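Local structure of bifunctional enzyme cysn/cysc (Mycobacterium tuberculosis, 4BZP) at residues T11-S16 / T113-C118; P83-L88 / S143-P148; V109-P114 / L153-D158. The protein probably catalyses transfer of a phosphate from ATP to the 3'-hydroxyl of adenylyl sulfate, a kinase step in sulfur assimilation, and binds ADP in this crystal. One frame throughout, in Å; residues are numbered along the deposited sequence. Where two conformers were deposited one is given.

Contact 1: residues T11-S16 / T113-C118. With ADP (adenosine-5'-diphosphate), chain C; EDO (1,2-ethanediol), chain F.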
# COMPACT_ATOMS: atom_id res chain seq x y z
N THR A 11 7.94 -17.84 3.46
CA THR A 11 8.01 -18.60 2.19
C THR A 11 7.85 -20.07 2.55
O THR A 11 8.27 -20.51 3.61
CB THR A 11 9.31 -18.30 1.42
OG1 THR A 11 9.31 -19.08 0.21
CG2 THR A 11 10.56 -18.61 2.24
N GLY A 12 7.21 -20.82 1.68
CA GLY A 12 6.98 -22.24 1.85
C GLY A 12 5.78 -22.70 1.06
O GLY A 12 4.94 -21.89 0.64
N LEU A 13 5.65 -24.01 0.95
CA LEU A 13 4.58 -24.61 0.24
C LEU A 13 3.20 -24.23 0.77
O LEU A 13 3.03 -23.89 1.94
CB LEU A 13 4.71 -26.13 0.26
CG LEU A 13 5.95 -26.70 -0.39
CD1 LEU A 13 6.00 -28.22 -0.18
CD2 LEU A 13 6.01 -26.43 -1.88
N SER A 14 2.19 -24.31 -0.07
CA SER A 14 0.81 -24.22 0.40
C SER A 14 0.59 -25.19 1.55
O SER A 14 0.97 -26.36 1.46
CB SER A 14 -0.17 -24.56 -0.73
OG SER A 14 -1.49 -24.40 -0.35
N GLY A 15 0.05 -24.71 2.65
CA GLY A 15 -0.25 -25.53 3.82
C GLY A 15 0.94 -25.78 4.73
O GLY A 15 0.79 -26.57 5.66
N SER A 16 2.03 -25.07 4.55
CA SER A 16 3.18 -25.23 5.42
C SER A 16 3.09 -24.51 6.73
O SER A 16 3.87 -24.82 7.67
CB SER A 16 4.46 -24.85 4.67
OG SER A 16 4.46 -23.50 4.25
N THR A 113 8.01 -27.37 5.85
CA THR A 113 7.16 -28.55 6.04
C THR A 113 7.14 -29.30 4.72
O THR A 113 6.89 -28.69 3.67
CB THR A 113 5.74 -28.07 6.45
OG1 THR A 113 5.79 -27.34 7.71
CG2 THR A 113 4.78 -29.24 6.60
N PRO A 114 7.43 -30.60 4.77
CA PRO A 114 7.47 -31.39 3.53
C PRO A 114 6.14 -31.44 2.81
O PRO A 114 5.08 -31.32 3.45
CB PRO A 114 7.84 -32.80 4.01
CG PRO A 114 8.01 -32.80 5.42
CD PRO A 114 7.63 -31.43 5.97
N LEU A 115 6.17 -31.60 1.50
CA LEU A 115 5.01 -31.74 0.71
C LEU A 115 4.00 -32.73 1.31
O LEU A 115 2.82 -32.43 1.33
CB LEU A 115 5.39 -32.20 -0.70
CG LEU A 115 4.23 -32.45 -1.69
CD1 LEU A 115 3.52 -31.17 -2.01
CD2 LEU A 115 4.78 -33.02 -3.00
N GLN A 116 4.43 -33.92 1.68
CA GLN A 116 3.52 -34.93 2.20
C GLN A 116 2.73 -34.42 3.38
O GLN A 116 1.53 -34.72 3.50
CB GLN A 116 4.27 -36.22 2.58
CG GLN A 116 4.59 -37.10 1.38
CD GLN A 116 4.92 -38.52 1.80
OE1 GLN A 116 4.73 -38.91 2.96
NE2 GLN A 116 5.42 -39.31 0.86
N ASP A 117 3.40 -33.69 4.25
CA ASP A 117 2.73 -33.17 5.43
C ASP A 117 1.77 -32.06 5.00
O ASP A 117 0.65 -31.93 5.52
CB ASP A 117 3.70 -32.60 6.47
CG ASP A 117 4.59 -33.57 7.16
OD1 ASP A 117 4.40 -34.78 7.02
OD2 ASP A 117 5.49 -33.05 7.94
N CYS A 118 2.20 -31.18 4.10
CA CYS A 118 1.30 -30.10 3.63
C CYS A 118 0.06 -30.63 2.97
O CYS A 118 -1.06 -30.10 3.17
CB CYS A 118 2.04 -29.22 2.61
SG CYS A 118 3.43 -28.22 3.28
PB ADP C . -0.07 -21.71 4.52
O1B ADP C . -0.78 -22.14 3.20
O2B ADP C . 1.42 -21.80 4.44
O3B ADP C . -0.61 -20.41 5.04
PA ADP C . -1.50 -22.82 6.82
O1A ADP C . -2.87 -22.64 6.30
O2A ADP C . -1.02 -21.83 7.84
O3A ADP C . -0.50 -22.84 5.59
O5' ADP C . -1.22 -24.28 7.43
C5' ADP C . -1.93 -25.39 6.94
C4' ADP C . -2.64 -26.02 8.15
O4' ADP C . -1.69 -26.81 8.84
C3' ADP C . -3.32 -25.10 9.17
O3' ADP C . -4.72 -25.23 9.05
C2' ADP C . -2.96 -25.70 10.48
O2' ADP C . -4.16 -26.33 11.00
C1' ADP C . -1.92 -26.75 10.23
N9 ADP C . -0.63 -26.38 10.84
C8 ADP C . 0.19 -25.40 10.37
N7 ADP C . 1.31 -25.27 11.11
C5 ADP C . 1.20 -26.24 12.07
C6 ADP C . 2.05 -26.60 13.18
N6 ADP C . 3.23 -25.99 13.41
N1 ADP C . 1.56 -27.61 13.95
C2 ADP C . 0.40 -28.20 13.71
N3 ADP C . -0.47 -27.90 12.72
C4 ADP C . -0.09 -26.88 11.92
C1 EDO F . 9.20 -28.15 1.52
O1 EDO F . 9.16 -27.54 2.80
C2 EDO F . 9.82 -27.09 0.67
O2 EDO F . 11.03 -27.66 0.24
O HOH W 1 7.42 -25.59 2.59
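Leu-13 and Cys-118 carry the contact between the phosphate-binding loop and the first turn of helix 115-121. Residues 11-16 leave strand 6-11 and enter the P-loop (Walker A motif), ahead of helix 18-31. Leu-13 CB is directed toward the helix and lies 3.9 Å from Cys-118 SG. The Leu-13 CD1 branch reaches on to the backbone of the first turn, 3.8 Å from Leu-115 CA. The same methyl also touches an ethanediol molecule, probably from the crystallisation liquor.

Cys-118 approaches the loop from the helix. Cys-118 CB is 3.3 Å from Ser-14 O. Cys-118 SG stands beside its own backbone N (chi1 -68°), which places the sulfur 3.7 Å from Ser-16 N. Ser-16 CB touches that sulfur and also meets Thr-113 CB at 3.9 Å. Nearby, Thr-113 OG1 lies 3.2 Å from Ser-16 O.

Ser-16 OG turns back on the loop. It sits between the backbone N and the carbonyl carbon (chi1 62°) and gives a 2.7 Å hydrogen bond to Leu-13 O, in the carbonyl plane on a lone pair. Ser-16 N bonds the same oxygen and closes the type II turn from Leu-13 to Ser-16. Two donors thus grip Leu-13 O. Tyr-127 of helix 126-131 packs on Leu-13, Leu-115 and Cys-118, and its hydroxyl bonds Ser-14 O. Arg-121 NH1 binds Gly-15 O. Gly-15, at a positive phi, directs its N-H to the beta-phosphate: Gly-15 N to ADP O1B is 2.8 Å, with an angle of 163° at the hydrogen.

Contact 2: residues P83-L88 / S143-P148. With EDO (1,2-ethanediol), chain F.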
# COMPACT_ATOMS: atom_id res chain seq x y z
N PRO A 83 2.51 -13.66 4.43
CA PRO A 83 2.49 -15.11 4.27
C PRO A 83 2.29 -15.63 2.86
O PRO A 83 1.47 -16.58 2.67
CB PRO A 83 1.31 -15.49 5.13
CG PRO A 83 0.36 -14.36 4.98
CD PRO A 83 1.22 -13.14 4.93
N ALA A 84 3.16 -15.24 1.97
CA ALA A 84 3.08 -15.67 0.56
C ALA A 84 3.97 -16.87 0.31
O ALA A 84 4.99 -17.07 0.99
CB ALA A 84 3.43 -14.53 -0.36
N ILE A 85 3.60 -17.68 -0.65
CA ILE A 85 4.37 -18.86 -0.98
C ILE A 85 5.77 -18.45 -1.40
O ILE A 85 6.75 -19.08 -0.97
CB ILE A 85 3.70 -19.70 -2.06
CG1 ILE A 85 2.44 -20.36 -1.48
CG2 ILE A 85 4.62 -20.82 -2.61
CD1 ILE A 85 1.59 -21.04 -2.50
N SER A 86 5.84 -17.43 -2.29
CA SER A 86 7.12 -16.86 -2.75
C SER A 86 8.04 -18.00 -3.22
O SER A 86 9.09 -18.22 -2.61
CB SER A 86 7.77 -16.08 -1.58
OG SER A 86 7.10 -14.85 -1.34
N PRO A 87 7.64 -18.71 -4.28
CA PRO A 87 8.31 -19.99 -4.60
C PRO A 87 9.67 -19.84 -5.23
O PRO A 87 10.49 -20.78 -5.08
CB PRO A 87 7.37 -20.64 -5.61
CG PRO A 87 6.67 -19.47 -6.21
CD PRO A 87 6.43 -18.52 -5.12
N LEU A 88 9.97 -18.72 -5.90
CA LEU A 88 11.26 -18.56 -6.58
C LEU A 88 12.23 -17.76 -5.72
O LEU A 88 11.85 -16.75 -5.13
CB LEU A 88 11.10 -17.95 -7.97
CG LEU A 88 10.12 -18.71 -8.83
CD1 LEU A 88 9.92 -18.05 -10.18
CD2 LEU A 88 10.52 -20.17 -9.02
N SER A 143 4.81 -27.09 -10.52
CA SER A 143 5.55 -25.87 -10.62
C SER A 143 6.57 -25.90 -9.47
O SER A 143 6.27 -26.34 -8.39
CB SER A 143 4.59 -24.67 -10.47
OG SER A 143 5.28 -23.45 -10.75
N PRO A 144 7.75 -25.41 -9.70
CA PRO A 144 8.80 -25.62 -8.68
C PRO A 144 8.73 -24.73 -7.46
O PRO A 144 8.31 -23.56 -7.55
CB PRO A 144 10.07 -25.30 -9.44
CG PRO A 144 9.67 -24.27 -10.47
CD PRO A 144 8.29 -24.74 -10.90
N TYR A 145 9.14 -25.31 -6.35
CA TYR A 145 9.41 -24.53 -5.13
C TYR A 145 10.94 -24.53 -5.00
O TYR A 145 11.55 -25.62 -4.98
CB TYR A 145 8.72 -25.09 -3.88
CG TYR A 145 8.99 -24.25 -2.66
CD1 TYR A 145 8.42 -23.00 -2.55
CD2 TYR A 145 9.94 -24.62 -1.74
CE1 TYR A 145 8.71 -22.18 -1.47
CE2 TYR A 145 10.26 -23.79 -0.67
CZ TYR A 145 9.66 -22.56 -0.55
OH TYR A 145 10.02 -21.67 0.45
N GLN A 146 11.57 -23.37 -4.96
CA GLN A 146 13.04 -23.26 -4.80
C GLN A 146 13.30 -23.01 -3.32
O GLN A 146 12.99 -21.91 -2.81
CB GLN A 146 13.56 -22.12 -5.66
CG GLN A 146 13.32 -22.39 -7.15
CD GLN A 146 13.84 -21.32 -8.05
OE1 GLN A 146 14.10 -20.17 -7.65
NE2 GLN A 146 14.01 -21.69 -9.32
N ARG A 147 13.88 -23.96 -2.63
CA ARG A 147 14.00 -23.88 -1.17
C ARG A 147 15.00 -22.79 -0.83
O ARG A 147 16.02 -22.69 -1.44
CB ARG A 147 14.53 -25.19 -0.61
CG ARG A 147 13.52 -26.28 -0.65
CD ARG A 147 14.17 -27.65 -0.33
NE ARG A 147 14.79 -27.68 0.99
CZ ARG A 147 14.16 -27.89 2.14
NH1 ARG A 147 12.88 -28.12 2.16
NH2 ARG A 147 14.85 -27.87 3.27
N PRO A 148 14.70 -21.96 0.18
CA PRO A 148 15.64 -20.98 0.66
C PRO A 148 16.96 -21.60 1.16
O PRO A 148 16.93 -22.57 1.88
CB PRO A 148 14.89 -20.38 1.84
CG PRO A 148 13.47 -20.51 1.52
CD PRO A 148 13.36 -21.79 0.76
C1 EDO F . 9.20 -28.15 1.52
O1 EDO F . 9.16 -27.54 2.80
C2 EDO F . 9.82 -27.09 0.67
O2 EDO F . 11.03 -27.66 0.24
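Pro-87 and Gln-146 are joined by a backbone hydrogen bond. Gln-146 N gives its proton to Pro-87 O at 2.8 Å, with an angle of 164° at the hydrogen. Tyr-145 packs next to it. The ring meets Pro-87 obliquely, with Tyr-145 CD1 3.6 Å from Pro-87 CA. At the ring edge, in plane, lies Ile-85 O, 3.7 Å from Tyr-145 CE1. Pro-87 CB also rests 3.6 Å from Pro-144 O.

Leu-88 and Gln-146 cross obliquely. The Gln-146 chain runs extended, with CD anti to CA (chi2 -179°), and Leu-88 CD2 touches Gln-146 CD at 3.6 Å. Gln-146 OE1 comes within 3.4 Å of Leu-88 CA. There it accepts the N-H of Ala-89, the first residue of helix 89-101, just after the N-cap position at Leu-88.

The second shell holds both loops. Tyr-145 OH is hydrogen-bonded to Thr-11 OG1, which is also within bonding distance of Ile-85 O and Ser-86 O; its one proton cannot serve both fully. Arg-92 puts NH1 on Ser-86 O and NH2 on Gln-146 O.

The contact joins the loop ahead of helix 89-101 to the loop before strand 153-155, with Tyr-145 touching P-loop residues beside the ADP site. One direct backbone bond crosses, backed by packing of Tyr-145, Pro-87 and Leu-88. The other carbonyls depend on Thr-11 and Arg-92.

Contact 3: residues V109-P114 / L153-D158. With EDO (1,2-ethanediol), chain G; EDO (1,2-ethanediol), chain F.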
# COMPACT_ATOMS: atom_id res chain seq x y z
N VAL A 109 11.62 -15.99 6.41
CA VAL A 109 11.24 -17.07 7.31
C VAL A 109 10.70 -18.21 6.49
O VAL A 109 9.70 -18.09 5.76
CB VAL A 109 10.23 -16.62 8.34
CG1 VAL A 109 9.80 -17.81 9.17
CG2 VAL A 109 10.81 -15.51 9.21
N PHE A 110 11.40 -19.36 6.49
CA PHE A 110 11.04 -20.53 5.72
C PHE A 110 10.23 -21.52 6.54
O PHE A 110 10.74 -22.06 7.53
CB PHE A 110 12.33 -21.17 5.23
CG PHE A 110 12.17 -22.43 4.41
CD1 PHE A 110 11.05 -22.73 3.68
CD2 PHE A 110 13.26 -23.32 4.35
CE1 PHE A 110 10.98 -23.90 2.97
CE2 PHE A 110 13.20 -24.48 3.58
CZ PHE A 110 12.04 -24.76 2.90
N CYS A 111 8.96 -21.73 6.15
CA CYS A 111 8.12 -22.74 6.76
C CYS A 111 8.43 -24.03 6.05
O CYS A 111 7.83 -24.37 5.01
CB CYS A 111 6.64 -22.35 6.60
SG CYS A 111 6.23 -20.86 7.57
N ASP A 112 9.40 -24.74 6.59
CA ASP A 112 9.95 -25.98 6.00
C ASP A 112 9.19 -27.21 6.44
O ASP A 112 9.63 -27.98 7.31
CB ASP A 112 11.42 -26.14 6.30
CG ASP A 112 12.09 -27.29 5.50
OD1 ASP A 112 11.44 -27.86 4.61
OD2 ASP A 112 13.30 -27.49 5.79
N THR A 113 8.01 -27.37 5.85
CA THR A 113 7.16 -28.55 6.04
C THR A 113 7.14 -29.30 4.72
O THR A 113 6.89 -28.69 3.67
CB THR A 113 5.74 -28.07 6.45
OG1 THR A 113 5.79 -27.34 7.71
CG2 THR A 113 4.78 -29.24 6.60
N PRO A 114 7.43 -30.60 4.77
CA PRO A 114 7.47 -31.39 3.53
C PRO A 114 6.14 -31.44 2.81
O PRO A 114 5.08 -31.32 3.45
CB PRO A 114 7.84 -32.80 4.01
CG PRO A 114 8.01 -32.80 5.42
CD PRO A 114 7.63 -31.43 5.97
N LEU A 153 15.31 -17.66 9.45
CA LEU A 153 14.73 -18.57 10.40
C LEU A 153 14.06 -19.68 9.63
O LEU A 153 13.38 -19.45 8.62
CB LEU A 153 13.70 -17.84 11.25
CG LEU A 153 12.93 -18.65 12.28
CD1 LEU A 153 13.87 -19.24 13.34
CD2 LEU A 153 11.87 -17.78 12.92
N ARG A 154 14.22 -20.91 10.06
CA ARG A 154 13.59 -22.07 9.47
C ARG A 154 12.63 -22.63 10.50
O ARG A 154 13.05 -23.01 11.60
CB ARG A 154 14.65 -23.11 9.08
CG ARG A 154 14.08 -24.37 8.41
CD ARG A 154 15.12 -25.46 8.08
NE ARG A 154 16.33 -24.87 7.55
CZ ARG A 154 16.61 -24.85 6.25
NH1 ARG A 154 15.78 -25.40 5.40
NH2 ARG A 154 17.71 -24.28 5.84
N LEU A 155 11.33 -22.65 10.21
CA LEU A 155 10.28 -23.19 11.07
C LEU A 155 9.99 -24.61 10.66
O LEU A 155 9.84 -24.88 9.47
CB LEU A 155 9.03 -22.37 10.99
CG LEU A 155 9.17 -20.89 11.42
CD1 LEU A 155 7.87 -20.11 11.23
CD2 LEU A 155 9.63 -20.79 12.88
N THR A 156 9.88 -25.53 11.62
CA THR A 156 9.74 -26.92 11.33
C THR A 156 8.46 -27.49 11.99
O THR A 156 8.05 -27.04 13.07
CB THR A 156 11.00 -27.69 11.78
OG1 THR A 156 11.19 -27.45 13.13
CG2 THR A 156 12.18 -27.25 10.98
N PRO A 157 7.88 -28.54 11.40
CA PRO A 157 6.53 -28.99 11.78
C PRO A 157 6.45 -29.72 13.12
O PRO A 157 5.39 -29.96 13.61
CB PRO A 157 6.11 -29.87 10.57
CG PRO A 157 7.35 -30.29 9.94
CD PRO A 157 8.30 -29.13 10.11
N ASP A 158 7.61 -30.07 13.71
CA ASP A 158 7.63 -30.63 15.06
C ASP A 158 7.26 -29.61 16.14
O ASP A 158 6.93 -30.00 17.25
CB ASP A 158 9.01 -31.26 15.37
CG ASP A 158 10.14 -30.28 15.27
OD1 ASP A 158 10.38 -29.82 14.13
OD2 ASP A 158 10.76 -29.91 16.29
C1 EDO G . 17.52 -21.64 11.02
O1 EDO G . 16.46 -21.29 11.88
C2 EDO G . 18.21 -20.46 10.39
O2 EDO G . 17.61 -20.28 9.13
C1 EDO F . 9.20 -28.15 1.52
O1 EDO F . 9.16 -27.54 2.80
C2 EDO F . 9.82 -27.09 0.67
O2 EDO F . 11.03 -27.66 0.24
O HOH W 2 7.16 -25.49 8.90
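Val-109, Phe-110 and Cys-111 pair in parallel with Leu-153, Arg-154 and Leu-155. Two backbone hydrogen bonds join the strands. Phe-110 N donates to Leu-153 O, and Leu-155 N to Phe-110 O at 2.8 Å. A third, from Asp-112 N just beyond the strand to Leu-155 O, is more bent, 142° at the hydrogen. Water 2 bridges Leu-155 O and Thr-113 OG1.

Apolar contacts lie on the face of Val-109, Cys-111 and Leu-155. Val-109 CG1 meets Leu-155 CD1 at 3.6 Å, and Leu-155 CD1 also touches Cys-111 SG. Helix 161-173 covers Leu-153 and Leu-155. The pair forms one side of the five-stranded parallel sheet of a P-loop kinase, with 153-155 outermost in the chain and 106-111 next to strand 6-11.

Charged and aromatic groups occupy the face of Phe-110 and Arg-154. In one of two deposited conformers, Arg-154 lies alongside the ring, with NH1 at its edge. The planes are 71° apart. There NH1 makes a long salt bridge to Asp-112 OD2, at 3.3 Å, from above the carboxylate plane; it is probably part-time. Asp-112 OD1 makes a salt bridge with Arg-147 NH1, so Asp-112 probably offsets two nearby arginines.

Beyond the strands, Pro-157 CD packs 3.3 Å from Asp-112 O.

Contact 2 lies at the surface, while contacts 1 and 3 are partly buried. Contacts 1 and 3 share Thr-113 and Pro-114, where strand 106-111 runs on toward helix 115-121. Thr-11 of contact 1 also pairs with Val-109 and Cys-111 of contact 3, so the P-loop springs from the same sheet. Contact 3 is a regular backbone ladder with a salt bridge beside it, in one conformer of Arg-154. Contact 1 relies on packing and an ordered turn at the ADP phosphate. Contact 2 joins two irregular loops by one backbone bond and packing round an aromatic ring. Thr-11 OG1 links contact 2 to contact 1, and the salt bridge of Arg-147 with Asp-112 links it to contact 3.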